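PDB 6U1R: SxtG from Microseira wollei, which transfers an amidino group in the saxitoxin biosynthetic pathway, probably through a covalent amidino-cysteine intermediate as in glycine amidinotransferases. Local coordinates for residues Thr178-Pro183 with Ile239-Arg244; Glu95-Leu100 with Val105-Val110; Ile79-Glu84 with Tyr360-Ser365. All coordinates share one frame; numbering follows the deposited sequence.

Interaction 1. Residues Thr178-Pro183 with Ile239-Arg244; sequences TAAPKP and IEWLQR
Where the chain leaves strand 176-179 and runs past helix 236-245, at the subunit interface, Ala180 and Pro181 receive the indole of Trp241. Ala180 lies over one face of the ring system: its CB stands 3.8 Å from the centroid of the six-membered ring and only 7° off the ring normal, a well-centred CH-pi contact. The CA of Ala180 joins in over the same benzo ring, 3.7 Å from Trp241 CZ2. Pro181 approaches obliquely near the pyrrole end, with its CD 3.6 Å from Trp241 NE1. The indole is carried away from the helix toward the loop because CG stands opposite the backbone N (chi1 -174°). Its N-H is spent across the dimer, on the carbonyl O of Trp177 of the second subunit, while the ring of His245, on the same helix, stacks with the indole. Pro181 also packs on Trp177 of the second subunit, and Ala179 makes backbone hydrogen bonds to that subunit, so this apolar contact is continuous with the dimer interface. An indole from helix 236-245 is thus laid on the segment leaving an edge strand, within the alpha/beta propeller known for the amidinotransferase family.

Interaction 2. Residues Glu95-Leu100 with Val105-Val110; sequences EFIHIL and VKVRRV
Ile97 faces strand 106-109 from helix 83-102, and both of its branches are used. At the root, CB is 3.9 Å from Arg109 NH2. CG2 then divides its contacts, lying 3.5 Å from the same Arg109 NH2 and 3.9 Å from Val107 CG1. The other branch starts at CG1, which touches Val107 CG1 more loosely, and continues to CD1. That terminal methyl sits over the centre of the Arg109 guanidinium, 3.4 Å from Arg109 CZ, so the flat cation lies across the isoleucine like a lid. CG1 leaves beside the backbone N (chi1 -71°) and chi2 of 165° stretches CD1 out to the guanidinium. Arg109 reaches back with an extended chain from CG to NE, and its NH1 bonds to Asn94 OD1, about one turn before Ile97 on the helix, which helps keep the group in place over the methyl.

Helix and strand run nearly antiparallel, 150° between their directions, as the second half of a beta-alpha-beta crossover: strand 37-42 is the parallel neighbour of 106-109, and the helix covers that sheet. Deeper in, Val107 turns its CG2 to Leu100, 3.8 Å from Leu100 CB, the two side chains meeting at about a right angle. Leu100 also packs on Val42 and Ile332. Beyond the helix end the chain turns back, and Val105 N donates to Leu100 O at 3.0 Å. Val105 CB follows close behind, 3.4 Å from that same Leu100 O.

Interaction 3. Residues Ile79-Glu84 with Tyr360-Ser365; sequences IPYPPE and YPFLGS
Tyr81 lays its ring against that of Phe362, and all the tight packing of this contact is concentrated there and at the phenol oxygen. The rings form an offset face-to-face stack, centroids 4.2 Å apart and planes 20° from parallel. Phe362 CE2 is the atom over the middle of the tyrosine, 3.6 Å from Tyr81 CG, whereas the tyrosine meets the phenylalanine off-centre, with Tyr81 CE2 nearer the rim. The two side chains reach past each other from opposite directions. Phe362 gets there with CG beside its backbone N (chi1 -59°), which swings the ring back over Tyr81. At the far end of the phenol, Tyr81 OH donates to Pro361 O at 2.6 Å; the acceptor lies in the plane of the tyrosine ring, and the hydroxyl is tilted 25° from the carbonyl plane. Tyr81 OH also lies 3.4 Å from Phe362 CA.

Beyond this the fit slackens. Pro361 offers its own ring only at 4.3 Å, from CB to Tyr81 CE2, and toward the surface Pro80, Pro83 and Glu84 are exposed. Ile86 of helix 83-102 touches both aromatic rings. A buried hydroxyl and a buried carbonyl thus satisfy each other, and with the ring face held by Phe362, stack and hydrogen bond together fix both the position and the rotation of the phenol.

How the interactions relate
Interactions 2 and 3 share helix 83-102: interaction 3 lies at its start and interaction 2 near its end, with centres about 19 Å apart and nearest atoms about 6 Å apart. Interaction 1 stands well away, on the opposite side of the chain's centre from interaction 3, their centres about 29 Å apart, and it alone reaches the second subunit. Along the chain, interaction 3 closes a long loop that contains both others. Two of the contacts lie within reach of the predicted active-site residues: the side chain of Phe362 is about 8 Å from that of Cys368, the probable amidino-carrying cysteine, and that of Ala180 about 11 Å from that of Asp215. Interaction 2 lies away from the site.

Interaction 1. Residues Thr178-Pro183 with Ile239-Arg244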
ATOM      1  N   THR A 178       0.833  -2.274   7.163  1.00 14.97           N
ATOM      2  CA  THR A 178       0.625  -1.107   6.334  1.00 14.29           C
ATOM      3  C   THR A 178       1.296  -1.360   4.993  1.00 15.23           C
ATOM      4  O   THR A 178       2.127  -2.263   4.855  1.00 14.91           O
ATOM      5  CB  THR A 178       1.182   0.173   6.991  1.00 17.01           C
ATOM      6  OG1 THR A 178       2.601   0.105   7.080  1.00 20.33           O
ATOM      7  CG2 THR A 178       0.679   0.345   8.393  1.00 16.78           C
ATOM      8  N   ALA A 179       0.907  -0.577   3.994  1.00 14.62           N
ATOM      9  CA  ALA A 179       1.526  -0.647   2.680  1.00 13.26           C
ATOM     10  C   ALA A 179       1.923   0.752   2.231  1.00 14.40           C
ATOM     11  O   ALA A 179       1.202   1.724   2.482  1.00 14.06           O
ATOM     12  CB  ALA A 179       0.581  -1.263   1.650  1.00 14.21           C
ATOM     13  N   ALA A 180       3.066   0.857   1.581  1.00 13.76           N
ATOM     14  CA  ALA A 180       3.336   2.061   0.819  1.00 13.40           C
ATOM     15  C   ALA A 180       2.362   2.083  -0.358  1.00 13.86           C
ATOM     16  O   ALA A 180       1.941   1.022  -0.828  1.00 13.79           O
ATOM     17  CB  ALA A 180       4.768   2.079   0.305  1.00 14.62           C
ATOM     18  N   PRO A 181       1.978   3.259  -0.847  1.00 13.55           N
ATOM     19  CA  PRO A 181       1.096   3.292  -2.024  1.00 14.17           C
ATOM     20  C   PRO A 181       1.676   2.462  -3.164  1.00 13.76           C
ATOM     21  O   PRO A 181       2.877   2.511  -3.454  1.00 14.19           O
ATOM     22  CB  PRO A 181       1.012   4.789  -2.364  1.00 15.64           C
ATOM     23  CG  PRO A 181       1.283   5.492  -1.009  1.00 17.40           C
ATOM     24  CD  PRO A 181       2.307   4.616  -0.356  1.00 15.13           C
ATOM     25  N   LYS A 182       0.825   1.646  -3.789  1.00 14.44           N
ATOM     26  CA  LYS A 182       1.309   0.724  -4.804  1.00 15.84           C
ATOM     27  C   LYS A 182       1.704   1.527  -6.037  1.00 14.70           C
ATOM     28  O   LYS A 182       0.868   2.273  -6.560  1.00 15.53           O
ATOM     29  CB  LYS A 182       0.237  -0.323  -5.166  1.00 18.35           C
ATOM     30  CG  LYS A 182       0.812  -1.503  -5.920  1.00 20.58           C
ATOM     31  CD  LYS A 182      -0.060  -2.731  -5.782  1.00 23.59           C
ATOM     32  CE  LYS A 182       0.734  -3.981  -6.030  1.00 20.42           C
ATOM     33  NZ  LYS A 182       1.716  -4.233  -4.947  1.00 21.59           N
ATOM     34  N   PRO A 183       2.937   1.426  -6.526  1.00 13.42           N
ATOM     35  CA  PRO A 183       3.366   2.313  -7.617  1.00 13.73           C
ATOM     36  C   PRO A 183       2.704   1.943  -8.934  1.00 13.58           C
ATOM     37  O   PRO A 183       2.286   0.807  -9.161  1.00 14.09           O
ATOM     38  CB  PRO A 183       4.888   2.107  -7.670  1.00 12.93           C
ATOM     39  CG  PRO A 183       5.097   0.706  -7.139  1.00 13.08           C
ATOM     40  CD  PRO A 183       4.050   0.580  -6.044  1.00 12.90           C
ATOM     41  N   ILE A 239      12.936   6.467  -0.303  1.00 14.87           N
ATOM     42  CA  ILE A 239      13.598   6.686   0.983  1.00 15.15           C
ATOM     43  C   ILE A 239      12.867   7.759   1.768  1.00 14.67           C
ATOM     44  O   ILE A 239      12.642   7.620   2.981  1.00 14.16           O
ATOM     45  CB  ILE A 239      15.074   7.066   0.755  1.00 14.23           C
ATOM     46  CG1 ILE A 239      15.858   5.894   0.189  1.00 14.10           C
ATOM     47  CG2 ILE A 239      15.729   7.567   2.031  1.00 15.99           C
ATOM     48  CD1 ILE A 239      17.187   6.280  -0.387  1.00 16.73           C
ATOM     49  N   GLU A 240      12.500   8.858   1.083  1.00 14.25           N
ATOM     50  CA  GLU A 240      11.765   9.951   1.722  0.55 15.50           C
ATOM     51  C   GLU A 240      10.429   9.468   2.268  1.00 16.12           C
ATOM     52  O   GLU A 240       9.999   9.876   3.364  1.00 14.50           O
ATOM     53  CB  GLU A 240      11.542  11.102   0.723  0.55 16.64           C
ATOM     54  CG  GLU A 240      10.967  12.378   1.357  0.55 18.11           C
ATOM     55  CD  GLU A 240      10.558  13.470   0.361  0.55 20.32           C
ATOM     56  OE1 GLU A 240      10.562  13.241  -0.874  0.55 18.50           O
ATOM     57  OE2 GLU A 240      10.216  14.577   0.830  0.55 21.19           O
ATOM     58  N   TRP A 241       9.758   8.579   1.524  1.00 14.43           N
ATOM     59  CA  TRP A 241       8.501   8.019   1.994  1.00 14.53           C
ATOM     60  C   TRP A 241       8.714   7.236   3.284  1.00 14.60           C
ATOM     61  O   TRP A 241       7.955   7.389   4.255  1.00 14.23           O
ATOM     62  CB  TRP A 241       7.847   7.119   0.926  1.00 14.10           C
ATOM     63  CG  TRP A 241       6.501   6.683   1.398  1.00 14.60           C
ATOM     64  CD1 TRP A 241       5.302   7.304   1.142  1.00 13.61           C
ATOM     65  CD2 TRP A 241       6.201   5.569   2.264  1.00 14.00           C
ATOM     66  NE1 TRP A 241       4.282   6.649   1.805  1.00 15.33           N
ATOM     67  CE2 TRP A 241       4.807   5.583   2.497  1.00 14.99           C
ATOM     68  CE3 TRP A 241       6.980   4.563   2.863  1.00 12.90           C
ATOM     69  CZ2 TRP A 241       4.175   4.625   3.304  1.00 14.98           C
ATOM     70  CZ3 TRP A 241       6.351   3.622   3.667  1.00 13.70           C
ATOM     71  CH2 TRP A 241       4.960   3.660   3.878  1.00 13.61           C
ATOM     72  N   LEU A 242       9.748   6.393   3.324  1.00 13.21           N
ATOM     73  CA  LEU A 242       9.959   5.586   4.526  1.00 13.59           C
ATOM     74  C   LEU A 242      10.369   6.457   5.702  1.00 13.96           C
ATOM     75  O   LEU A 242       9.943   6.215   6.838  1.00 15.65           O
ATOM     76  CB  LEU A 242      11.002   4.509   4.275  1.00 13.73           C
ATOM     77  CG  LEU A 242      11.243   3.515   5.422  1.00 13.43           C
ATOM     78  CD1 LEU A 242       9.970   2.722   5.707  1.00 16.13           C
ATOM     79  CD2 LEU A 242      12.404   2.601   5.066  1.00 16.72           C
ATOM     80  N   GLN A 243      11.195   7.480   5.462  1.00 14.36           N
ATOM     81  CA  GLN A 243      11.565   8.361   6.568  0.61 16.98           C
ATOM     82  C   GLN A 243      10.343   9.083   7.119  1.00 16.92           C
ATOM     83  O   GLN A 243      10.205   9.215   8.340  1.00 17.35           O
ATOM     84  CB  GLN A 243      12.642   9.365   6.144  0.61 16.06           C
ATOM     85  CG  GLN A 243      13.074  10.356   7.268  0.61 16.16           C
ATOM     86  CD  GLN A 243      13.700   9.681   8.502  0.61 17.50           C
ATOM     87  OE1 GLN A 243      14.938   9.609   8.626  0.61 13.81           O
ATOM     88  NE2 GLN A 243      12.847   9.220   9.437  0.61 16.76           N
ATOM     89  N   ARG A 244       9.427   9.520   6.254  1.00 15.79           N
ATOM     90  CA  ARG A 244       8.242  10.194   6.778  1.00 17.24           C
ATOM     91  C   ARG A 244       7.349   9.223   7.535  1.00 17.66           C
ATOM     92  O   ARG A 244       6.808   9.563   8.593  1.00 19.35           O
ATOM     93  CB  ARG A 244       7.439  10.859   5.672  1.00 18.26           C
ATOM     94  CG  ARG A 244       6.165  11.512   6.272  1.00 20.62           C
ATOM     95  CD  ARG A 244       5.623  12.640   5.468  1.00 20.85           C
ATOM     96  NE  ARG A 244       6.660  13.600   5.097  1.00 22.71           N
ATOM     97  CZ  ARG A 244       6.661  14.286   3.962  1.00 23.74           C
ATOM     98  NH1 ARG A 244       5.674  14.131   3.083  1.00 20.60           N
ATOM     99  NH2 ARG A 244       7.659  15.128   3.701  1.00 26.86           N
TER

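Interaction 2. Residues Glu95-Leu100 with Val105-Val110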
ATOM      1  N   GLU A  95      17.546 -28.236   4.909  1.00 20.19           N
ATOM      2  CA  GLU A  95      18.601 -28.341   5.916  1.00 22.53           C
ATOM      3  C   GLU A  95      18.757 -27.031   6.694  1.00 21.45           C
ATOM      4  O   GLU A  95      18.964 -27.049   7.911  1.00 20.47           O
ATOM      5  CB  GLU A  95      19.921 -28.743   5.262  1.00 26.26           C
ATOM      6  CG  GLU A  95      21.066 -28.912   6.267  1.00 31.20           C
ATOM      7  CD  GLU A  95      20.696 -29.805   7.460  1.00 38.43           C
ATOM      8  OE1 GLU A  95      20.087 -30.883   7.249  1.00 38.85           O
ATOM      9  OE2 GLU A  95      20.993 -29.415   8.614  1.00 35.40           O
ATOM     10  N   PHE A  96      18.681 -25.894   6.001  1.00 19.21           N
ATOM     11  CA  PHE A  96      18.691 -24.586   6.658  1.00 18.88           C
ATOM     12  C   PHE A  96      17.570 -24.488   7.692  1.00 17.03           C
ATOM     13  O   PHE A  96      17.790 -24.071   8.834  1.00 17.44           O
ATOM     14  CB  PHE A  96      18.579 -23.500   5.572  1.00 18.19           C
ATOM     15  CG  PHE A  96      18.409 -22.097   6.087  1.00 16.64           C
ATOM     16  CD1 PHE A  96      19.206 -21.604   7.092  1.00 15.79           C
ATOM     17  CD2 PHE A  96      17.487 -21.245   5.494  1.00 16.10           C
ATOM     18  CE1 PHE A  96      19.066 -20.299   7.541  1.00 15.74           C
ATOM     19  CE2 PHE A  96      17.337 -19.926   5.932  1.00 15.29           C
ATOM     20  CZ  PHE A  96      18.140 -19.448   6.962  1.00 14.21           C
ATOM     21  N   ILE A  97      16.359 -24.908   7.322  1.00 17.07           N
ATOM     22  CA  ILE A  97      15.248 -24.891   8.262  1.00 17.49           C
ATOM     23  C   ILE A  97      15.517 -25.834   9.439  1.00 18.84           C
ATOM     24  O   ILE A  97      15.241 -25.491  10.600  1.00 18.22           O
ATOM     25  CB  ILE A  97      13.942 -25.242   7.525  1.00 17.93           C
ATOM     26  CG1 ILE A  97      13.545 -24.079   6.601  1.00 18.90           C
ATOM     27  CG2 ILE A  97      12.832 -25.566   8.513  1.00 19.50           C
ATOM     28  CD1 ILE A  97      12.496 -24.429   5.550  1.00 19.76           C
ATOM     29  N   HIS A  98      16.084 -27.019   9.166  1.00 19.58           N
ATOM     30  CA  HIS A  98      16.412 -27.949  10.250  1.00 20.75           C
ATOM     31  C   HIS A  98      17.372 -27.302  11.255  1.00 19.77           C
ATOM     32  O   HIS A  98      17.208 -27.454  12.471  1.00 20.48           O
ATOM     33  CB  HIS A  98      17.025 -29.237   9.696  1.00 21.66           C
ATOM     34  CG  HIS A  98      16.031 -30.279   9.253  1.00 25.74           C
ATOM     35  ND1 HIS A  98      14.843 -30.522   9.906  1.00 28.76           N
ATOM     36  CD2 HIS A  98      16.082 -31.166   8.229  1.00 26.87           C
ATOM     37  CE1 HIS A  98      14.192 -31.498   9.294  1.00 27.00           C
ATOM     38  NE2 HIS A  98      14.922 -31.906   8.273  1.00 29.18           N
ATOM     39  N   ILE A  99      18.378 -26.577  10.765  1.00 19.84           N
ATOM     40  CA  ILE A  99      19.286 -25.850  11.657  1.00 19.35           C
ATOM     41  C   ILE A  99      18.526 -24.827  12.495  1.00 19.47           C
ATOM     42  O   ILE A  99      18.701 -24.743  13.719  1.00 19.51           O
ATOM     43  CB  ILE A  99      20.414 -25.185  10.847  1.00 19.24           C
ATOM     44  CG1 ILE A  99      21.295 -26.270  10.201  1.00 21.70           C
ATOM     45  CG2 ILE A  99      21.234 -24.262  11.751  1.00 19.38           C
ATOM     46  CD1 ILE A  99      22.421 -25.750   9.300  1.00 22.98           C
ATOM     47  N   LEU A 100      17.708 -23.996  11.846  1.00 16.75           N
ATOM     48  CA  LEU A 100      16.940 -22.992  12.579  1.00 17.20           C
ATOM     49  C   LEU A 100      16.109 -23.620  13.692  1.00 18.98           C
ATOM     50  O   LEU A 100      16.070 -23.114  14.822  1.00 17.13           O
ATOM     51  CB  LEU A 100      16.030 -22.222  11.620  1.00 17.10           C
ATOM     52  CG  LEU A 100      16.714 -21.272  10.627  1.00 16.73           C
ATOM     53  CD1 LEU A 100      15.675 -20.738   9.631  1.00 19.01           C
ATOM     54  CD2 LEU A 100      17.387 -20.122  11.338  1.00 19.02           C
ATOM     55  N   VAL A 105      14.359 -21.843  16.917  1.00 17.74           N
ATOM     56  CA  VAL A 105      13.545 -20.868  16.188  1.00 15.73           C
ATOM     57  C   VAL A 105      12.310 -21.554  15.624  1.00 17.40           C
ATOM     58  O   VAL A 105      12.400 -22.640  15.036  1.00 18.99           O
ATOM     59  CB  VAL A 105      14.348 -20.203  15.054  1.00 16.83           C
ATOM     60  CG1 VAL A 105      13.496 -19.137  14.343  1.00 16.59           C
ATOM     61  CG2 VAL A 105      15.629 -19.616  15.610  1.00 17.87           C
ATOM     62  N   LYS A 106      11.168 -20.880  15.740  1.00 18.78           N
ATOM     63  CA  LYS A 106       9.945 -21.309  15.065  1.00 19.27           C
ATOM     64  C   LYS A 106       9.963 -20.828  13.618  1.00 18.78           C
ATOM     65  O   LYS A 106      10.151 -19.637  13.370  1.00 16.98           O
ATOM     66  CB  LYS A 106       8.724 -20.753  15.785  1.00 19.39           C
ATOM     67  CG  LYS A 106       7.381 -21.126  15.152  1.00 25.43           C
ATOM     68  CD  LYS A 106       6.242 -20.571  16.022  1.00 34.24           C
ATOM     69  CE  LYS A 106       4.883 -20.660  15.358  1.00 38.46           C
ATOM     70  NZ  LYS A 106       3.911 -19.745  16.032  1.00 36.58           N
ATOM     71  N   VAL A 107       9.746 -21.740  12.673  1.00 18.25           N
ATOM     72  CA  VAL A 107       9.854 -21.440  11.244  1.00 17.81           C
ATOM     73  C   VAL A 107       8.472 -21.513  10.611  1.00 20.58           C
ATOM     74  O   VAL A 107       7.761 -22.511  10.777  1.00 20.02           O
ATOM     75  CB  VAL A 107      10.832 -22.401  10.547  1.00 17.43           C
ATOM     76  CG1 VAL A 107      10.782 -22.248   8.993  1.00 17.03           C
ATOM     77  CG2 VAL A 107      12.228 -22.136  11.058  1.00 17.14           C
ATOM     78  N   ARG A 108       8.092 -20.459   9.891  1.00 17.21           N
ATOM     79  CA  ARG A 108       6.875 -20.445   9.088  1.00 18.79           C
ATOM     80  C   ARG A 108       7.275 -20.574   7.622  1.00 19.25           C
ATOM     81  O   ARG A 108       7.913 -19.672   7.066  1.00 17.88           O
ATOM     82  CB  ARG A 108       6.068 -19.165   9.321  1.00 19.74           C
ATOM     83  CG  ARG A 108       5.884 -18.741  10.758  1.00 18.86           C
ATOM     84  CD  ARG A 108       5.212 -19.806  11.631  1.00 21.52           C
ATOM     85  NE  ARG A 108       3.816 -20.062  11.261  1.00 19.94           N
ATOM     86  CZ  ARG A 108       2.774 -19.346  11.667  1.00 21.31           C
ATOM     87  NH1 ARG A 108       2.925 -18.296  12.460  1.00 21.21           N
ATOM     88  NH2 ARG A 108       1.558 -19.673  11.252  1.00 21.31           N
ATOM     89  N   ARG A 109       6.894 -21.690   6.995  1.00 20.72           N
ATOM     90  CA  ARG A 109       7.241 -21.964   5.603  1.00 21.86           C
ATOM     91  C   ARG A 109       6.166 -21.378   4.704  1.00 24.93           C
ATOM     92  O   ARG A 109       5.008 -21.799   4.766  1.00 25.77           O
ATOM     93  CB  ARG A 109       7.352 -23.465   5.335  1.00 24.01           C
ATOM     94  CG  ARG A 109       8.525 -24.163   5.957  1.00 23.66           C
ATOM     95  CD  ARG A 109       8.348 -25.677   5.790  1.00 25.70           C
ATOM     96  NE  ARG A 109       9.432 -26.476   6.366  1.00 22.92           N
ATOM     97  CZ  ARG A 109      10.378 -27.096   5.665  1.00 23.77           C
ATOM     98  NH1 ARG A 109      10.428 -27.011   4.334  1.00 28.12           N
ATOM     99  NH2 ARG A 109      11.289 -27.817   6.302  1.00 24.67           N
ATOM    100  N   VAL A 110       6.539 -20.411   3.867  1.00 23.63           N
ATOM    101  CA  VAL A 110       5.569 -19.864   2.930  1.00 25.50           C
ATOM    102  C   VAL A 110       5.266 -20.919   1.873  1.00 30.51           C
ATOM    103  O   VAL A 110       6.161 -21.649   1.415  1.00 25.18           O
ATOM    104  CB  VAL A 110       6.075 -18.556   2.296  1.00 24.86           C
ATOM    105  CG1 VAL A 110       7.135 -18.834   1.277  1.00 22.05           C
ATOM    106  CG2 VAL A 110       4.929 -17.807   1.654  1.00 23.08           C
TER

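Interaction 3. Residues Ile79-Glu84 with Tyr360-Ser365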
ATOM      1  N   ILE A  79       9.229 -17.603 -18.083  1.00 16.80           N
ATOM      2  CA  ILE A  79      10.107 -18.762 -18.191  1.00 16.79           C
ATOM      3  C   ILE A  79      10.310 -19.331 -16.788  1.00 18.52           C
ATOM      4  O   ILE A  79      10.808 -18.625 -15.906  1.00 17.18           O
ATOM      5  CB  ILE A  79      11.466 -18.403 -18.814  1.00 18.49           C
ATOM      6  CG1 ILE A  79      11.294 -17.657 -20.146  1.00 18.51           C
ATOM      7  CG2 ILE A  79      12.322 -19.674 -18.989  1.00 19.42           C
ATOM      8  CD1 ILE A  79      10.659 -18.500 -21.241  1.00 19.98           C
ATOM      9  N   PRO A  80      10.007 -20.607 -16.532  1.00 18.33           N
ATOM     10  CA  PRO A  80      10.253 -21.161 -15.190  1.00 16.47           C
ATOM     11  C   PRO A  80      11.736 -21.411 -14.935  1.00 16.98           C
ATOM     12  O   PRO A  80      12.536 -21.600 -15.850  1.00 17.27           O
ATOM     13  CB  PRO A  80       9.468 -22.479 -15.205  1.00 19.38           C
ATOM     14  CG  PRO A  80       9.557 -22.921 -16.642  1.00 22.60           C
ATOM     15  CD  PRO A  80       9.436 -21.619 -17.439  1.00 20.83           C
ATOM     16  N   TYR A  81      12.104 -21.416 -13.653  1.00 17.14           N
ATOM     17  CA  TYR A  81      13.387 -21.995 -13.286  1.00 17.89           C
ATOM     18  C   TYR A  81      13.408 -23.461 -13.708  1.00 18.64           C
ATOM     19  O   TYR A  81      12.373 -24.140 -13.633  1.00 18.19           O
ATOM     20  CB  TYR A  81      13.633 -21.909 -11.776  1.00 17.18           C
ATOM     21  CG  TYR A  81      14.273 -20.622 -11.308  1.00 15.72           C
ATOM     22  CD1 TYR A  81      13.502 -19.506 -11.048  1.00 14.52           C
ATOM     23  CD2 TYR A  81      15.658 -20.531 -11.120  1.00 17.02           C
ATOM     24  CE1 TYR A  81      14.078 -18.322 -10.620  1.00 16.15           C
ATOM     25  CE2 TYR A  81      16.244 -19.354 -10.688  1.00 17.56           C
ATOM     26  CZ  TYR A  81      15.445 -18.246 -10.431  1.00 15.97           C
ATOM     27  OH  TYR A  81      15.993 -17.060 -10.001  1.00 16.44           O
ATOM     28  N   PRO A  82      14.553 -23.990 -14.131  1.00 18.67           N
ATOM     29  CA  PRO A  82      14.640 -25.429 -14.395  1.00 21.41           C
ATOM     30  C   PRO A  82      14.219 -26.231 -13.177  1.00 20.54           C
ATOM     31  O   PRO A  82      14.605 -25.907 -12.041  1.00 20.07           O
ATOM     32  CB  PRO A  82      16.122 -25.636 -14.722  1.00 22.67           C
ATOM     33  CG  PRO A  82      16.544 -24.342 -15.299  1.00 23.47           C
ATOM     34  CD  PRO A  82      15.787 -23.290 -14.539  1.00 20.89           C
ATOM     35  N   PRO A  83      13.413 -27.277 -13.363  1.00 21.42           N
ATOM     36  CA  PRO A  83      12.936 -28.038 -12.197  1.00 20.57           C
ATOM     37  C   PRO A  83      14.059 -28.596 -11.348  1.00 20.39           C
ATOM     38  O   PRO A  83      13.925 -28.670 -10.121  1.00 19.77           O
ATOM     39  CB  PRO A  83      12.107 -29.162 -12.832  1.00 23.29           C
ATOM     40  CG  PRO A  83      11.706 -28.650 -14.141  1.00 23.39           C
ATOM     41  CD  PRO A  83      12.786 -27.733 -14.616  1.00 23.81           C
ATOM     42  N   GLU A  84      15.166 -29.001 -11.962  1.00 22.03           N
ATOM     43  CA  GLU A  84      16.240 -29.577 -11.166  1.00 20.79           C
ATOM     44  C   GLU A  84      16.870 -28.534 -10.254  1.00 20.84           C
ATOM     45  O   GLU A  84      17.313 -28.866  -9.149  1.00 19.13           O
ATOM     46  CB  GLU A  84      17.284 -30.235 -12.078  1.00 24.12           C
ATOM     47  CG  GLU A  84      18.020 -29.294 -13.043  1.00 30.83           C
ATOM     48  CD  GLU A  84      17.317 -29.092 -14.405  1.00 33.99           C
ATOM     49  OE1 GLU A  84      16.061 -29.210 -14.525  1.00 27.72           O
ATOM     50  OE2 GLU A  84      18.054 -28.793 -15.370  1.00 34.51           O
ATOM     51  N   TYR A 360      21.515 -19.459  -4.387  1.00 15.16           N
ATOM     52  CA  TYR A 360      21.983 -18.211  -4.986  1.00 16.98           C
ATOM     53  C   TYR A 360      21.323 -17.879  -6.325  1.00 16.54           C
ATOM     54  O   TYR A 360      21.119 -16.681  -6.593  1.00 15.92           O
ATOM     55  CB  TYR A 360      23.503 -18.259  -5.170  1.00 17.04           C
ATOM     56  CG  TYR A 360      24.345 -18.295  -3.901  1.00 15.61           C
ATOM     57  CD1 TYR A 360      23.782 -18.216  -2.632  1.00 15.23           C
ATOM     58  CD2 TYR A 360      25.722 -18.404  -3.992  1.00 17.26           C
ATOM     59  CE1 TYR A 360      24.581 -18.255  -1.496  1.00 15.95           C
ATOM     60  CE2 TYR A 360      26.516 -18.439  -2.877  1.00 15.02           C
ATOM     61  CZ  TYR A 360      25.945 -18.359  -1.632  1.00 15.51           C
ATOM     62  OH  TYR A 360      26.726 -18.392  -0.510  1.00 16.34           O
ATOM     63  N   PRO A 361      21.015 -18.839  -7.208  1.00 18.62           N
ATOM     64  CA  PRO A 361      20.358 -18.470  -8.480  1.00 20.26           C
ATOM     65  C   PRO A 361      18.979 -17.881  -8.280  1.00 18.64           C
ATOM     66  O   PRO A 361      18.438 -17.269  -9.212  1.00 18.90           O
ATOM     67  CB  PRO A 361      20.283 -19.793  -9.255  1.00 22.07           C
ATOM     68  CG  PRO A 361      21.160 -20.750  -8.549  1.00 22.18           C
ATOM     69  CD  PRO A 361      21.306 -20.280  -7.138  1.00 18.77           C
ATOM     70  N   PHE A 362      18.384 -18.059  -7.104  1.00 16.30           N
ATOM     71  CA  PHE A 362      17.116 -17.427  -6.761  1.00 16.33           C
ATOM     72  C   PHE A 362      17.312 -16.055  -6.132  1.00 16.62           C
ATOM     73  O   PHE A 362      16.354 -15.488  -5.597  1.00 15.77           O
ATOM     74  CB  PHE A 362      16.318 -18.348  -5.838  1.00 16.54           C
ATOM     75  CG  PHE A 362      16.027 -19.678  -6.458  1.00 15.29           C
ATOM     76  CD1 PHE A 362      16.965 -20.699  -6.384  1.00 15.73           C
ATOM     77  CD2 PHE A 362      14.841 -19.896  -7.158  1.00 15.57           C
ATOM     78  CE1 PHE A 362      16.726 -21.934  -6.984  1.00 17.41           C
ATOM     79  CE2 PHE A 362      14.589 -21.125  -7.759  1.00 15.58           C
ATOM     80  CZ  PHE A 362      15.530 -22.140  -7.687  1.00 15.34           C
ATOM     81  N   LEU A 363      18.545 -15.534  -6.181  1.00 16.38           N
ATOM     82  CA  LEU A 363      18.915 -14.158  -5.875  1.00 15.36           C
ATOM     83  C   LEU A 363      18.947 -13.858  -4.380  1.00 18.24           C
ATOM     84  O   LEU A 363      18.721 -12.710  -3.968  1.00 19.63           O
ATOM     85  CB  LEU A 363      17.969 -13.178  -6.577  1.00 16.21           C
ATOM     86  CG  LEU A 363      17.848 -13.378  -8.099  1.00 17.42           C
ATOM     87  CD1 LEU A 363      17.099 -12.214  -8.739  1.00 17.97           C
ATOM     88  CD2 LEU A 363      19.208 -13.568  -8.745  1.00 21.43           C
ATOM     89  N   GLY A 364      19.233 -14.867  -3.567  1.00 17.68           N
ATOM     90  CA  GLY A 364      19.411 -14.628  -2.144  1.00 17.26           C
ATOM     91  C   GLY A 364      20.247 -15.688  -1.457  1.00 16.29           C
ATOM     92  O   GLY A 364      20.504 -16.768  -1.991  1.00 14.42           O
ATOM     93  N   SER A 365      20.662 -15.358  -0.230  1.00 15.14           N
ATOM     94  CA  SER A 365      21.174 -16.357   0.699  1.00 13.80           C
ATOM     95  C   SER A 365      20.377 -16.218   1.996  1.00 13.58           C
ATOM     96  O   SER A 365      19.206 -15.831   1.944  1.00 14.27           O
ATOM     97  CB  SER A 365      22.687 -16.197   0.903  1.00 15.70           C
ATOM     98  OG  SER A 365      23.226 -17.282   1.650  1.00 15.21           O
TER